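PDB 6XSX: ZmpA Glycopeptidase, which probably cleaves the peptide backbone of glycosylated proteins as a metallopeptidase, this chain being the M60 peptidase (catalytic) module of the longer protein. Local coordinates for residues E109-T114 with G261-E266; V178-S183 with L187-A192; L431-D436 with V514-E519; N320-N325 with P354-Q359. All coordinates share one frame; numbering follows the deposited sequence.

Interaction 1: residues E109-T114 with G261-E266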
# COMPACT_ATOMS: atom_id res chain seq x y z
N GLU A 109 -9.79 8.08 25.03
CA GLU A 109 -9.28 7.89 23.68
C GLU A 109 -7.95 7.13 23.67
O GLU A 109 -7.48 6.75 22.60
CB GLU A 109 -9.08 9.24 22.98
CG GLU A 109 -10.37 9.79 22.41
CD GLU A 109 -10.37 11.22 21.91
OE1 GLU A 109 -9.27 11.75 21.59
OE2 GLU A 109 -11.47 11.78 21.81
N LEU A 110 -7.35 6.92 24.85
CA LEU A 110 -5.97 6.46 24.92
C LEU A 110 -5.93 5.01 25.40
O LEU A 110 -6.78 4.60 26.19
CB LEU A 110 -5.19 7.34 25.89
CG LEU A 110 -5.23 8.85 25.64
CD1 LEU A 110 -4.24 9.55 26.55
CD2 LEU A 110 -4.95 9.19 24.18
N ARG A 111 -4.91 4.26 24.95
CA ARG A 111 -4.74 2.91 25.48
C ARG A 111 -4.66 3.02 27.00
O ARG A 111 -3.98 3.90 27.52
CB ARG A 111 -3.49 2.21 24.94
CG ARG A 111 -3.39 0.75 25.34
CD ARG A 111 -2.12 0.06 24.86
NE ARG A 111 -1.77 0.43 23.48
CZ ARG A 111 -2.21 -0.19 22.39
NH1 ARG A 111 -3.04 -1.21 22.48
NH2 ARG A 111 -1.81 0.23 21.19
N PRO A 112 -5.39 2.17 27.76
CA PRO A 112 -5.34 2.22 29.21
C PRO A 112 -3.89 2.24 29.71
O PRO A 112 -3.06 1.45 29.25
CB PRO A 112 -6.12 0.96 29.60
CG PRO A 112 -7.15 0.83 28.49
CD PRO A 112 -6.34 1.16 27.25
N GLY A 113 -3.60 3.19 30.61
CA GLY A 113 -2.31 3.30 31.27
C GLY A 113 -1.34 4.22 30.54
O GLY A 113 -0.15 4.23 30.84
N THR A 114 -1.82 4.96 29.54
CA THR A 114 -0.93 5.85 28.81
C THR A 114 -0.90 7.20 29.51
O THR A 114 -1.95 7.76 29.83
CB THR A 114 -1.38 6.03 27.35
OG1 THR A 114 -1.67 4.73 26.84
CG2 THR A 114 -0.34 6.71 26.48
N GLY A 261 -2.07 3.46 10.98
CA GLY A 261 -2.11 3.10 12.39
C GLY A 261 -1.87 1.60 12.54
O GLY A 261 -2.32 0.83 11.69
N PHE A 262 -1.11 1.21 13.57
CA PHE A 262 -0.86 -0.19 13.88
C PHE A 262 -0.97 -0.35 15.40
O PHE A 262 -0.72 0.61 16.13
CB PHE A 262 0.50 -0.65 13.36
CG PHE A 262 1.65 0.23 13.78
CD1 PHE A 262 2.17 0.18 15.07
CD2 PHE A 262 2.20 1.15 12.89
CE1 PHE A 262 3.20 1.03 15.46
CE2 PHE A 262 3.25 1.98 13.27
CZ PHE A 262 3.74 1.93 14.56
N ASN A 263 -1.32 -1.55 15.85
CA ASN A 263 -1.52 -1.80 17.27
C ASN A 263 -0.17 -2.15 17.91
O ASN A 263 0.83 -2.31 17.21
CB ASN A 263 -2.58 -2.89 17.48
CG ASN A 263 -3.39 -2.72 18.76
OD1 ASN A 263 -3.00 -1.99 19.68
ND2 ASN A 263 -4.53 -3.39 18.81
N LYS A 264 -0.20 -2.32 19.25
CA LYS A 264 0.98 -2.50 20.09
C LYS A 264 1.87 -3.63 19.58
O LYS A 264 3.09 -3.49 19.54
CB LYS A 264 0.55 -2.80 21.54
CG LYS A 264 1.67 -2.75 22.57
CD LYS A 264 1.33 -3.41 23.90
CE LYS A 264 0.64 -2.48 24.88
NZ LYS A 264 0.02 -3.23 26.00
N ALA A 265 1.24 -4.77 19.23
CA ALA A 265 2.00 -5.97 18.91
C ALA A 265 2.72 -5.81 17.57
O ALA A 265 3.59 -6.61 17.25
CB ALA A 265 1.10 -7.19 18.91
N GLU A 266 2.36 -4.79 16.80
CA GLU A 266 2.87 -4.63 15.45
C GLU A 266 3.99 -3.59 15.39
O GLU A 266 4.43 -3.21 14.31
CB GLU A 266 1.72 -4.31 14.48
CG GLU A 266 0.96 -5.54 13.99
CD GLU A 266 0.10 -6.18 15.07
OE1 GLU A 266 -0.72 -5.46 15.68
OE2 GLU A 266 0.28 -7.37 15.34
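Arg111 reaches from the loop 109-114 to the segment 261-266 and grips the side chain of Asn263. Its CB points toward the other segment. CG lies anti to the backbone N (chi1 -173°), which carries the chain straight out across the gap. At CD the side chain runs past the end of Lys264, with Arg111 CD 3.8 Å from Lys264 CE. A bend at chi3 then turns the head group. NE is held in a salt bridge by Asp82. CZ lies under the Lys264 side chain, whose CB sits over one guanidinium face, toward the rim. The two terminal nitrogens close on a single oxygen: Arg111 NH1 and Arg111 NH2 each donate to Asn263 OD1 at 2.9 Å. The oxygen lies in the guanidinium plane, and the amide plane is turned only 29° from it. Asn263 OD1 also accepts from the backbone Lys264 N at 2.9 Å, so three N-H groups converge on it. Asn263 ND2 donates to Asp248, which fixes the flip of the amide. Asp82, and more weakly Asp248, probably offset the positive charge of Arg111. The loop 109-114 leads from strand 96-101 to strand 117-123. Lys264 follows the end of strand 259-262, just before helix 267-272, while Arg111 also packs on Leu244 of strand 240-244.

Interaction 2: residues V178-S183 with L187-A192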
# COMPACT_ATOMS: atom_id res chain seq x y z
N VAL A 178 8.06 7.03 23.95
CA VAL A 178 8.04 7.34 22.53
C VAL A 178 9.45 7.27 21.94
O VAL A 178 10.39 7.76 22.56
CB VAL A 178 7.42 8.73 22.24
CG1 VAL A 178 8.14 9.86 22.97
CG2 VAL A 178 7.37 9.03 20.75
N PHE A 179 9.54 6.72 20.71
CA PHE A 179 10.71 6.83 19.85
C PHE A 179 10.27 7.06 18.41
O PHE A 179 9.39 6.34 17.91
CB PHE A 179 11.57 5.56 19.95
CG PHE A 179 12.72 5.51 18.99
CD1 PHE A 179 13.87 6.27 19.22
CD2 PHE A 179 12.67 4.72 17.86
CE1 PHE A 179 14.93 6.24 18.32
CE2 PHE A 179 13.73 4.69 16.96
CZ PHE A 179 14.86 5.44 17.20
N ASP A 180 10.88 8.05 17.74
CA ASP A 180 10.52 8.37 16.37
C ASP A 180 11.70 8.12 15.43
O ASP A 180 12.82 8.48 15.76
CB ASP A 180 10.08 9.83 16.21
CG ASP A 180 8.66 10.13 16.66
OD1 ASP A 180 7.86 9.18 16.76
OD2 ASP A 180 8.35 11.32 16.89
N VAL A 181 11.40 7.56 14.25
CA VAL A 181 12.35 7.54 13.14
C VAL A 181 11.82 8.42 12.02
O VAL A 181 10.76 8.14 11.46
CB VAL A 181 12.59 6.11 12.60
CG1 VAL A 181 13.69 6.10 11.53
CG2 VAL A 181 12.89 5.11 13.70
N PHE A 182 12.59 9.47 11.69
CA PHE A 182 12.34 10.32 10.54
C PHE A 182 13.26 9.92 9.40
O PHE A 182 14.48 9.96 9.54
CB PHE A 182 12.61 11.79 10.87
CG PHE A 182 11.79 12.31 12.02
CD1 PHE A 182 10.63 13.03 11.79
CD2 PHE A 182 12.17 12.07 13.33
CE1 PHE A 182 9.87 13.50 12.85
CE2 PHE A 182 11.41 12.54 14.39
CZ PHE A 182 10.26 13.26 14.15
N SER A 183 12.65 9.52 8.28
CA SER A 183 13.38 9.26 7.05
C SER A 183 13.25 10.49 6.16
O SER A 183 12.82 11.54 6.63
CB SER A 183 12.86 8.01 6.38
OG SER A 183 11.54 8.21 5.89
N LEU A 187 7.69 9.04 8.73
CA LEU A 187 7.82 8.99 10.17
C LEU A 187 7.31 7.63 10.65
O LEU A 187 6.25 7.16 10.24
CB LEU A 187 7.05 10.14 10.83
CG LEU A 187 6.82 10.04 12.34
CD1 LEU A 187 8.14 9.93 13.10
CD2 LEU A 187 6.00 11.22 12.87
N VAL A 188 8.12 6.98 11.50
CA VAL A 188 7.70 5.79 12.22
C VAL A 188 7.71 6.14 13.71
O VAL A 188 8.76 6.45 14.27
CB VAL A 188 8.60 4.58 11.91
CG1 VAL A 188 8.31 3.39 12.82
CG2 VAL A 188 8.51 4.16 10.45
N ASN A 189 6.53 6.06 14.34
CA ASN A 189 6.29 6.46 15.71
C ASN A 189 5.88 5.22 16.51
O ASN A 189 4.83 4.64 16.24
CB ASN A 189 5.20 7.53 15.76
CG ASN A 189 4.68 7.82 17.16
OD1 ASN A 189 3.65 7.26 17.57
ND2 ASN A 189 5.37 8.68 17.88
N VAL A 190 6.71 4.86 17.51
CA VAL A 190 6.50 3.71 18.38
C VAL A 190 6.88 4.11 19.81
O VAL A 190 7.22 5.26 20.05
CB VAL A 190 7.36 2.50 17.94
CG1 VAL A 190 6.90 1.89 16.62
CG2 VAL A 190 8.84 2.84 17.90
N THR A 191 6.83 3.15 20.75
CA THR A 191 7.29 3.42 22.11
C THR A 191 8.81 3.25 22.18
O THR A 191 9.39 2.45 21.44
CB THR A 191 6.66 2.50 23.17
OG1 THR A 191 7.10 1.15 22.99
CG2 THR A 191 5.15 2.57 23.24
N ALA A 192 9.43 3.96 23.13
CA ALA A 192 10.87 3.88 23.37
C ALA A 192 11.25 2.50 23.93
O ALA A 192 12.27 1.94 23.55
CB ALA A 192 11.31 4.99 24.28
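Asp180 and Asn189 face each other across two antiparallel strands, and their side chains are bonded. Asn189 ND2 donates to Asp180 OD1 at 2.8 Å, and the oxygen accepts with its syn lone pair. Asp180 OD2 is hydrogen-bonded to the hydroxyls of Tyr145 and Tyr121, so both carboxylate oxygens of this buried acid are engaged. Close beside them, Leu187 CD1 lies 3.6 Å from Asp180 CG. The same methyl sits over the face of the Phe182 ring, 4.1 Å from its centroid, in a CH-pi contact. With CG anti to the backbone nitrogen (chi1 167°), the second torsion (chi2 58°) swings Leu187 CD1 between both neighbours. The two strands, 179-182 and 186-190, form a beta hairpin inside the large mixed sheet of the module. Val181 and Val188 make a hydrogen-bonded pair, with Val181 N to Val188 O at 2.9 Å. Phe179 and Val190 make the other. The sheet face with these four residues is looser between the strands: Phe179 CD2 and Val190 CG2 are 4.3 Å apart, and the Phe179 ring turns away to helix 155-171. Past the strands, Ala192 CB approaches Val178 O at 3.4 Å. Thr191, partly exposed, points away and caps the following helix, its hydroxyl also bonded to Gln267.

Interaction 3: residues L431-D436 with V514-E519; sequences LWYAND and VAYDNE
Tyr433 and Tyr516 form a T-shaped (edge-to-face) aromatic pair. It joins the loop before helix 437-440 to strand 511-517 of the C-terminal antiparallel sheet. The aromatic contact carries the whole meeting of the two segments. Tyr433 presents its CD2-CE2 edge, and Tyr516 presents a face. The planes stand at 79° and the centroids are 5.0 Å apart. Tyr433 CD2 lies over the centre of the Tyr516 ring, 3.7 Å from Tyr516 CZ. Tyr433 CE2 reaches toward the hydroxyl end, 3.8 Å from Tyr516 OH. Both CB atoms point across the gap, and each ring is set beside its own backbone nitrogen (chi1 -70° for Tyr433, -85° for Tyr516).

Hydrogen bonds hold the two sides in place. Tyr433 OH is bonded to Glu482 on strand 478-485, the neighbour of strand 511-517, so its ring is tied to the same sheet at its far end. Asn435 ND2 donates to the carbonyl of Tyr433, and Asn435 OD1 caps Lys437 N at the start of the next helix. On the strand side, Asp517 ends the run in an Asx turn. There Glu519 N donates to Asp517 OD1 at 2.9 Å, from above the carboxylate plane.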
# COMPACT_ATOMS: atom_id res chain seq x y z
N LEU A 431 -6.12 -13.61 -21.54
CA LEU A 431 -5.48 -12.91 -20.44
C LEU A 431 -6.16 -13.27 -19.12
O LEU A 431 -5.55 -13.16 -18.07
CB LEU A 431 -5.54 -11.40 -20.70
CG LEU A 431 -4.83 -10.90 -21.96
CD1 LEU A 431 -5.04 -9.40 -22.11
CD2 LEU A 431 -3.34 -11.22 -21.94
N TRP A 432 -7.42 -13.73 -19.18
CA TRP A 432 -8.17 -14.07 -17.98
C TRP A 432 -7.66 -15.36 -17.33
O TRP A 432 -8.16 -15.75 -16.28
CB TRP A 432 -9.68 -14.14 -18.23
CG TRP A 432 -10.02 -14.88 -19.49
CD1 TRP A 432 -10.33 -16.21 -19.60
CD2 TRP A 432 -10.06 -14.34 -20.83
NE1 TRP A 432 -10.58 -16.53 -20.91
CE2 TRP A 432 -10.42 -15.41 -21.69
CE3 TRP A 432 -9.84 -13.07 -21.38
CZ2 TRP A 432 -10.56 -15.24 -23.07
CZ3 TRP A 432 -9.96 -12.91 -22.74
CH2 TRP A 432 -10.32 -13.98 -23.57
N TYR A 433 -6.68 -16.02 -17.95
CA TYR A 433 -6.07 -17.19 -17.31
C TYR A 433 -4.86 -16.78 -16.46
O TYR A 433 -4.27 -17.64 -15.80
CB TYR A 433 -5.67 -18.25 -18.34
CG TYR A 433 -6.79 -19.00 -19.02
CD1 TYR A 433 -8.05 -19.11 -18.45
CD2 TYR A 433 -6.58 -19.65 -20.23
CE1 TYR A 433 -9.08 -19.79 -19.08
CE2 TYR A 433 -7.60 -20.34 -20.87
CZ TYR A 433 -8.86 -20.41 -20.29
OH TYR A 433 -9.87 -21.09 -20.91
N ALA A 434 -4.49 -15.49 -16.45
CA ALA A 434 -3.36 -15.04 -15.65
C ALA A 434 -3.59 -15.40 -14.19
O ALA A 434 -4.71 -15.30 -13.69
CB ALA A 434 -3.14 -13.55 -15.79
N ASN A 435 -2.50 -15.82 -13.52
CA ASN A 435 -2.52 -16.14 -12.09
C ASN A 435 -1.10 -16.03 -11.54
O ASN A 435 -0.14 -15.89 -12.29
CB ASN A 435 -3.21 -17.48 -11.82
CG ASN A 435 -2.40 -18.67 -12.30
OD1 ASN A 435 -1.44 -19.06 -11.65
ND2 ASN A 435 -2.77 -19.23 -13.45
N ASP A 436 -0.99 -16.11 -10.21
CA ASP A 436 0.24 -15.87 -9.47
C ASP A 436 1.38 -16.80 -9.90
O ASP A 436 2.54 -16.45 -9.69
CB ASP A 436 0.02 -15.88 -7.95
CG ASP A 436 -0.86 -14.74 -7.46
OD1 ASP A 436 -1.00 -13.76 -8.18
OD2 ASP A 436 -1.41 -14.87 -6.37
N VAL A 514 -5.35 -27.99 -23.02
CA VAL A 514 -4.38 -27.02 -23.50
C VAL A 514 -3.65 -26.42 -22.30
O VAL A 514 -4.29 -25.84 -21.42
CB VAL A 514 -5.06 -25.95 -24.37
CG1 VAL A 514 -4.10 -24.86 -24.83
CG2 VAL A 514 -5.79 -26.56 -25.57
N ALA A 515 -2.32 -26.59 -22.26
CA ALA A 515 -1.49 -26.06 -21.19
C ALA A 515 -1.11 -24.62 -21.51
O ALA A 515 -1.04 -24.25 -22.68
CB ALA A 515 -0.26 -26.93 -21.01
N TYR A 516 -0.91 -23.80 -20.47
CA TYR A 516 -0.61 -22.39 -20.65
C TYR A 516 0.67 -22.04 -19.91
O TYR A 516 0.88 -22.52 -18.80
CB TYR A 516 -1.76 -21.50 -20.18
CG TYR A 516 -2.81 -21.29 -21.24
CD1 TYR A 516 -3.77 -22.27 -21.48
CD2 TYR A 516 -2.84 -20.13 -22.00
CE1 TYR A 516 -4.73 -22.09 -22.46
CE2 TYR A 516 -3.81 -19.94 -22.97
CZ TYR A 516 -4.75 -20.92 -23.21
OH TYR A 516 -5.70 -20.74 -24.17
N ASP A 517 1.51 -21.20 -20.54
CA ASP A 517 2.81 -20.87 -19.98
C ASP A 517 2.79 -19.49 -19.31
O ASP A 517 1.77 -18.80 -19.28
CB ASP A 517 3.93 -21.04 -21.00
CG ASP A 517 4.03 -19.92 -22.03
OD1 ASP A 517 3.33 -18.87 -21.87
OD2 ASP A 517 4.80 -20.12 -23.01
N ASN A 518 3.97 -19.09 -18.82
CA ASN A 518 4.13 -17.95 -17.93
C ASN A 518 3.78 -16.64 -18.64
O ASN A 518 3.58 -15.63 -17.97
CB ASN A 518 5.54 -17.89 -17.34
CG ASN A 518 5.77 -18.89 -16.23
OD1 ASN A 518 4.96 -18.98 -15.31
ND2 ASN A 518 6.87 -19.63 -16.30
N GLU A 519 3.74 -16.65 -19.98
CA GLU A 519 3.32 -15.49 -20.75
C GLU A 519 1.94 -15.74 -21.37
O GLU A 519 1.57 -15.08 -22.34
CB GLU A 519 4.40 -15.12 -21.77
CG GLU A 519 5.63 -14.51 -21.11
CD GLU A 519 6.79 -14.15 -22.02
OE1 GLU A 519 6.59 -14.03 -23.25
OE2 GLU A 519 7.92 -14.04 -21.48

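Interaction 4: residues N320-N325 with P354-Q359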
# COMPACT_ATOMS: atom_id res chain seq x y z
N ASN A 320 -7.20 -18.65 -1.78
CA ASN A 320 -7.61 -19.75 -2.64
C ASN A 320 -8.65 -19.31 -3.67
O ASN A 320 -9.48 -20.12 -4.09
CB ASN A 320 -8.24 -20.91 -1.84
CG ASN A 320 -7.37 -21.49 -0.74
OD1 ASN A 320 -6.15 -21.58 -0.87
ND2 ASN A 320 -7.99 -21.92 0.35
N LEU A 321 -8.61 -18.04 -4.09
CA LEU A 321 -9.68 -17.48 -4.91
C LEU A 321 -9.48 -17.79 -6.39
O LEU A 321 -10.45 -17.80 -7.15
CB LEU A 321 -9.77 -15.96 -4.68
CG LEU A 321 -10.27 -15.54 -3.29
CD1 LEU A 321 -10.38 -14.02 -3.21
CD2 LEU A 321 -11.61 -16.19 -2.97
N TRP A 322 -8.23 -17.99 -6.81
CA TRP A 322 -7.99 -18.37 -8.20
C TRP A 322 -8.83 -19.61 -8.52
O TRP A 322 -9.58 -19.60 -9.50
CB TRP A 322 -6.51 -18.64 -8.47
CG TRP A 322 -5.57 -17.47 -8.35
CD1 TRP A 322 -4.50 -17.37 -7.50
CD2 TRP A 322 -5.58 -16.25 -9.12
NE1 TRP A 322 -3.84 -16.19 -7.69
CE2 TRP A 322 -4.47 -15.48 -8.68
CE3 TRP A 322 -6.39 -15.75 -10.15
CZ2 TRP A 322 -4.18 -14.23 -9.23
CZ3 TRP A 322 -6.09 -14.51 -10.69
CH2 TRP A 322 -5.00 -13.77 -10.23
N GLU A 323 -8.73 -20.63 -7.66
CA GLU A 323 -9.35 -21.92 -7.90
C GLU A 323 -10.83 -21.93 -7.49
O GLU A 323 -11.64 -22.59 -8.13
CB GLU A 323 -8.56 -23.05 -7.22
CG GLU A 323 -7.16 -23.27 -7.82
CD GLU A 323 -7.12 -23.68 -9.28
OE1 GLU A 323 -7.87 -24.59 -9.66
OE2 GLU A 323 -6.32 -23.10 -10.06
N ARG A 324 -11.18 -21.22 -6.41
CA ARG A 324 -12.54 -21.26 -5.89
C ARG A 324 -13.49 -20.40 -6.71
O ARG A 324 -14.69 -20.66 -6.74
CB ARG A 324 -12.60 -20.76 -4.44
CG ARG A 324 -12.19 -21.79 -3.40
CD ARG A 324 -12.24 -21.17 -2.01
NE ARG A 324 -12.01 -22.21 -1.03
CZ ARG A 324 -12.11 -22.06 0.29
NH1 ARG A 324 -12.47 -20.90 0.81
NH2 ARG A 324 -11.87 -23.09 1.09
N ASN A 325 -12.97 -19.34 -7.34
CA ASN A 325 -13.80 -18.25 -7.80
C ASN A 325 -13.48 -17.86 -9.23
O ASN A 325 -14.35 -17.90 -10.10
CB ASN A 325 -13.63 -17.01 -6.92
CG ASN A 325 -14.67 -16.90 -5.82
OD1 ASN A 325 -15.65 -16.16 -5.97
ND2 ASN A 325 -14.48 -17.62 -4.73
N PRO A 354 -9.49 -8.94 -12.20
CA PRO A 354 -9.23 -8.64 -13.61
C PRO A 354 -8.09 -7.64 -13.84
O PRO A 354 -7.40 -7.70 -14.86
CB PRO A 354 -10.56 -8.06 -14.11
CG PRO A 354 -11.29 -7.63 -12.85
CD PRO A 354 -10.89 -8.66 -11.82
N LEU A 355 -7.94 -6.70 -12.90
CA LEU A 355 -6.94 -5.66 -12.97
C LEU A 355 -5.58 -6.23 -12.58
O LEU A 355 -4.57 -5.92 -13.19
CB LEU A 355 -7.34 -4.50 -12.05
CG LEU A 355 -8.59 -3.73 -12.48
CD1 LEU A 355 -9.04 -2.76 -11.39
CD2 LEU A 355 -8.37 -2.99 -13.78
N TRP A 356 -5.58 -7.07 -11.54
CA TRP A 356 -4.37 -7.74 -11.10
C TRP A 356 -3.79 -8.60 -12.22
O TRP A 356 -2.58 -8.62 -12.45
CB TRP A 356 -4.63 -8.54 -9.82
CG TRP A 356 -3.42 -9.26 -9.30
CD1 TRP A 356 -3.29 -10.60 -9.10
CD2 TRP A 356 -2.16 -8.67 -8.96
NE1 TRP A 356 -2.04 -10.89 -8.62
CE2 TRP A 356 -1.31 -9.73 -8.54
CE3 TRP A 356 -1.65 -7.37 -8.95
CZ2 TRP A 356 0.00 -9.51 -8.13
CZ3 TRP A 356 -0.34 -7.15 -8.55
CH2 TRP A 356 0.47 -8.21 -8.14
N GLN A 357 -4.67 -9.32 -12.93
CA GLN A 357 -4.29 -10.18 -14.04
C GLN A 357 -3.57 -9.37 -15.13
O GLN A 357 -2.57 -9.83 -15.67
CB GLN A 357 -5.50 -10.88 -14.64
CG GLN A 357 -6.10 -11.94 -13.74
CD GLN A 357 -7.20 -12.71 -14.42
OE1 GLN A 357 -8.10 -12.13 -15.03
NE2 GLN A 357 -7.15 -14.03 -14.31
N LEU A 358 -4.12 -8.20 -15.47
CA LEU A 358 -3.51 -7.34 -16.47
C LEU A 358 -2.13 -6.88 -16.00
O LEU A 358 -1.24 -6.71 -16.83
CB LEU A 358 -4.41 -6.14 -16.78
CG LEU A 358 -5.77 -6.47 -17.40
CD1 LEU A 358 -6.65 -5.23 -17.55
CD2 LEU A 358 -5.62 -7.19 -18.74
N GLN A 359 -1.95 -6.72 -14.68
CA GLN A 359 -0.69 -6.28 -14.10
C GLN A 359 0.31 -7.43 -14.06
O GLN A 359 1.51 -7.22 -14.22
CB GLN A 359 -0.91 -5.70 -12.70
CG GLN A 359 0.37 -5.28 -11.98
CD GLN A 359 1.06 -4.09 -12.62
OE1 GLN A 359 0.48 -3.35 -13.41
NE2 GLN A 359 2.32 -3.91 -12.29
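Trp322 of helix 321-331 reaches helix 347-361 and meets Trp356 and Gln357 there. The aromatic contact is rim to rim. Trp322 CZ2 touches Trp356 CD1 at 3.7 Å, and neither indole lies over the face of the other. Their planes differ by 28°, while the side chains cross at about a right angle. Trp356 CG stands anti to the backbone nitrogen (chi1 180°), which brings its CD1 edge to the benzo end of Trp322. Ile316 of helix 315-318 packs against both tryptophans.

A second, mixed contact involves Gln357. Its chain runs past Trp322 in the opposite direction. Gln357 CG is 4.0 Å from Trp322 CZ3, and Gln357 NE2 lies 3.8 Å from the same carbon.

No hydrogen bond links the two segments directly, but a shared partner, Asp436, does. Trp322 NE1 donates to Asp436 OD2 and Trp356 NE1 to Asp436 OD1. One carboxylate thus holds both indoles and probably fixes their rotation. The Gln357 amide is held by His409 at OE1 and by the carbonyls of Trp432 and Ala434 at NE2. These buried polar groups are therefore satisfied. The contact is a helix-to-helix junction, joined through a shared carboxylate, in the helical part of the M60 peptidase module.

In the fold
From the N terminus, interaction 1 opens first, in the loop between strands 96-101 and 117-123. Interaction 2 opens and closes within its span, as a local hairpin. Interaction 1 then closes a loop of 146 residues just after strand 259-262. The two touch where Phe262 packs on Asn189 and Val190, and both reach the large mixed sheet. Interaction 4 follows and closes a shorter loop between two helices. Interaction 3 comes last, bringing the C-terminal sheet to the loop after helix 415-421. Interactions 3 and 4 touch, with centres about 11 Å apart. They lie about 35 to 45 Å, centre to centre, from interactions 1 and 2. No contacts cross along the chain.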